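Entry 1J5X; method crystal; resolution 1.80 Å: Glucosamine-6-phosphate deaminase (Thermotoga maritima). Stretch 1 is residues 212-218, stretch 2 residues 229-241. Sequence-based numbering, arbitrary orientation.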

# COMPACT_ATOMS: atom_id res chain seq x y z
N HIS A 212 1.88 -20.33 12.56
CA HIS A 212 2.82 -19.36 11.93
C HIS A 212 2.74 -18.06 12.69
O HIS A 212 1.67 -17.48 12.80
CB HIS A 212 2.41 -19.10 10.47
CG HIS A 212 2.67 -20.27 9.57
ND1 HIS A 212 1.75 -21.28 9.38
CD2 HIS A 212 3.74 -20.58 8.81
CE1 HIS A 212 2.25 -22.17 8.53
NE2 HIS A 212 3.46 -21.77 8.17
N ASP A 213 3.87 -17.61 13.22
CA ASP A 213 3.89 -16.37 13.98
C ASP A 213 4.97 -15.39 13.52
O ASP A 213 5.33 -14.49 14.27
CB ASP A 213 4.09 -16.65 15.46
CG ASP A 213 2.86 -17.17 16.12
OD1 ASP A 213 1.85 -16.43 16.23
OD2 ASP A 213 2.89 -18.35 16.51
N HIS A 214 5.48 -15.60 12.31
CA HIS A 214 6.52 -14.72 11.74
C HIS A 214 6.13 -14.56 10.27
O HIS A 214 6.26 -15.54 9.50
CB HIS A 214 7.86 -15.40 11.78
CG HIS A 214 8.95 -14.59 11.17
ND1 HIS A 214 10.11 -15.16 10.71
CD2 HIS A 214 9.06 -13.27 10.92
CE1 HIS A 214 10.90 -14.22 10.20
NE2 HIS A 214 10.28 -13.06 10.32
N PHE A 215 5.67 -13.36 9.91
CA PHE A 215 5.26 -13.09 8.52
C PHE A 215 6.33 -12.24 7.80
O PHE A 215 6.77 -11.21 8.35
CB PHE A 215 3.96 -12.32 8.49
CG PHE A 215 2.77 -13.05 9.08
CD1 PHE A 215 2.83 -14.42 9.36
CD2 PHE A 215 1.61 -12.37 9.33
CE1 PHE A 215 1.71 -15.07 9.90
CE2 PHE A 215 0.47 -13.00 9.86
CZ PHE A 215 0.53 -14.35 10.15
N VAL A 216 6.66 -12.63 6.56
CA VAL A 216 7.68 -11.93 5.76
C VAL A 216 7.00 -11.60 4.43
O VAL A 216 6.35 -12.49 3.85
CB VAL A 216 8.87 -12.86 5.55
CG1 VAL A 216 9.90 -12.26 4.58
CG2 VAL A 216 9.53 -13.20 6.92
N PHE A 217 7.08 -10.34 3.99
CA PHE A 217 6.48 -9.89 2.72
C PHE A 217 7.59 -9.45 1.78
O PHE A 217 8.37 -8.55 2.09
CB PHE A 217 5.49 -8.79 3.07
CG PHE A 217 4.36 -9.30 3.94
CD1 PHE A 217 3.30 -9.94 3.34
CD2 PHE A 217 4.40 -9.18 5.35
CE1 PHE A 217 2.23 -10.47 4.09
CE2 PHE A 217 3.34 -9.71 6.14
CZ PHE A 217 2.25 -10.35 5.51
N LEU A 218 7.69 -10.11 0.62
CA LEU A 218 8.78 -9.83 -0.31
C LEU A 218 8.27 -9.28 -1.62
O LEU A 218 7.29 -9.79 -2.14
CB LEU A 218 9.55 -11.13 -0.59
CG LEU A 218 10.19 -11.91 0.58
CD1 LEU A 218 11.09 -13.07 -0.00
CD2 LEU A 218 11.11 -10.91 1.39
N GLU A 229 3.36 -2.20 3.23
CA GLU A 229 1.99 -2.01 3.65
C GLU A 229 1.44 -3.38 4.15
O GLU A 229 0.76 -3.43 5.20
CB GLU A 229 1.13 -1.48 2.48
CG GLU A 229 -0.40 -1.36 2.76
CD GLU A 229 -0.79 -0.40 3.91
OE1 GLU A 229 0.12 0.19 4.53
OE2 GLU A 229 -2.00 -0.26 4.14
N SER A 230 1.80 -4.47 3.47
CA SER A 230 1.28 -5.79 3.90
C SER A 230 1.74 -6.09 5.37
O SER A 230 0.95 -6.53 6.24
CB SER A 230 1.81 -6.86 2.99
OG SER A 230 1.16 -6.72 1.72
N ALA A 231 3.01 -5.86 5.64
CA ALA A 231 3.50 -6.12 6.99
C ALA A 231 2.77 -5.28 8.00
O ALA A 231 2.39 -5.77 9.08
CB ALA A 231 5.04 -5.88 7.04
N LEU A 232 2.49 -4.03 7.66
CA LEU A 232 1.84 -3.17 8.63
C LEU A 232 0.41 -3.65 8.92
O LEU A 232 -0.09 -3.57 10.08
CB LEU A 232 1.83 -1.71 8.10
CG LEU A 232 1.05 -0.73 8.98
CD1 LEU A 232 1.80 -0.70 10.31
CD2 LEU A 232 1.01 0.69 8.43
N LYS A 233 -0.28 -4.16 7.89
CA LYS A 233 -1.65 -4.66 8.14
C LYS A 233 -1.61 -5.81 9.12
O LYS A 233 -2.47 -5.90 10.01
CB LYS A 233 -2.31 -5.15 6.84
CG LYS A 233 -2.35 -4.17 5.66
CD LYS A 233 -3.19 -2.92 5.88
CE LYS A 233 -2.47 -1.84 6.78
NZ LYS A 233 -2.98 -0.43 6.47
N CYS A 234 -0.65 -6.71 8.98
CA CYS A 234 -0.62 -7.85 9.90
C CYS A 234 -0.13 -7.47 11.26
O CYS A 234 -0.48 -8.14 12.25
CB CYS A 234 0.22 -8.97 9.37
SG CYS A 234 -0.60 -9.66 7.85
N ILE A 235 0.66 -6.40 11.33
CA ILE A 235 1.12 -5.96 12.65
C ILE A 235 -0.05 -5.36 13.36
O ILE A 235 -0.36 -5.77 14.48
CB ILE A 235 2.28 -4.90 12.53
CG1 ILE A 235 3.57 -5.61 12.11
CG2 ILE A 235 2.45 -4.16 13.87
CD1 ILE A 235 4.72 -4.66 11.50
N GLU A 236 -0.75 -4.43 12.72
CA GLU A 236 -1.85 -3.77 13.35
C GLU A 236 -3.05 -4.67 13.62
O GLU A 236 -3.64 -4.64 14.71
CB GLU A 236 -2.35 -2.61 12.53
CG GLU A 236 -1.38 -1.43 12.34
CD GLU A 236 -1.95 -0.38 11.38
OE1 GLU A 236 -2.53 -0.77 10.33
OE2 GLU A 236 -1.83 0.83 11.63
N MSE A 237 -3.44 -5.48 12.63
CA MSE A 237 -4.66 -6.27 12.81
C MSE A 237 -4.56 -7.45 13.72
O MSE A 237 -5.49 -7.72 14.51
CB MSE A 237 -5.15 -6.80 11.43
CG MSE A 237 -5.70 -5.73 10.58
SE MSE A 237 -6.29 -6.64 8.82
CE MSE A 237 -6.64 -5.12 7.79
N SER A 238 -3.44 -8.15 13.59
CA SER A 238 -3.25 -9.40 14.28
C SER A 238 -2.16 -9.51 15.31
O SER A 238 -1.98 -10.57 15.89
CB SER A 238 -3.02 -10.48 13.22
OG SER A 238 -1.64 -10.57 12.84
N LEU A 239 -1.39 -8.43 15.49
CA LEU A 239 -0.27 -8.44 16.40
C LEU A 239 0.80 -9.48 16.12
O LEU A 239 1.38 -10.06 17.03
CB LEU A 239 -0.80 -8.58 17.86
CG LEU A 239 -1.82 -7.50 18.21
CD1 LEU A 239 -2.25 -7.59 19.76
CD2 LEU A 239 -1.21 -6.13 18.00
N THR A 240 1.12 -9.70 14.84
CA THR A 240 2.10 -10.67 14.50
C THR A 240 3.30 -9.90 14.00
O THR A 240 3.10 -8.94 13.20
CB THR A 240 1.55 -11.56 13.36
OG1 THR A 240 0.31 -12.14 13.81
CG2 THR A 240 2.55 -12.60 12.94
N PHE A 241 4.48 -10.33 14.43
CA PHE A 241 5.73 -9.72 14.03
C PHE A 241 5.77 -9.95 12.51
O PHE A 241 5.70 -11.10 12.05
CB PHE A 241 6.93 -10.42 14.71
O HOH W 1 4.10 -12.64 16.15

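Two phenylalanines of the strand each receive a carbon of a hydroxyl-bearing residue over one ring face. T240 CG2 lies 3.6 Å from the centroid of the F215 ring (CG to CZ), only 7° off the ring normal; S230 CB lies 3.8 Å from the centroid of the F217 ring, 24° off its normal. Both qualify as CH-pi contacts, with a C-H-bearing carbon, not a hydroxyl, nearest the ring.

The framework is a strand, 214-218, and a helix, 229-238, running nearly antiparallel at 159°, with axes 8.2 Å apart at closest approach. Alternation along the strand sends the CA-to-CB bonds of F215 and F217 toward the helix, both with chi1 in m, while that of V216 points away and V216 makes no contact. C234 touches both rings: its CB is 3.7 Å from F215 CD2, at the ring edge, and its SG is 3.8 Å from F217 CZ. The SG is 5.0 Å from each ring centroid, well off both normals, so the sulfur meets both rings obliquely. At A231, whose side chain is a single methyl, F217 comes close to the helix backbone: F217 CD2 is 3.6 Å from A231 CA and 3.8 Å from A231 CB.

The hydroxyls of this buried region are satisfied: S230 OG bonds elsewhere in the structure, S238 OG donates to C234 O (2.8 Å), and T240 OG1 donates to S238 OG (2.7 Å), leaving the T240 methyl group over the F215 ring. L239, with positive phi, leaves the helical conformation just before T240.

One direct hydrogen bond joins the stretches: F215 N to F241 O, 3.1 Å and 173° at the hydrogen, hence almost linear. Beside it, one water donates to D213 O and accepts from F241 N, each at 2.9 Å from its oxygen. The F241 side chain is not modelled beyond CB. In all, 399 Å² is buried, counting both sides.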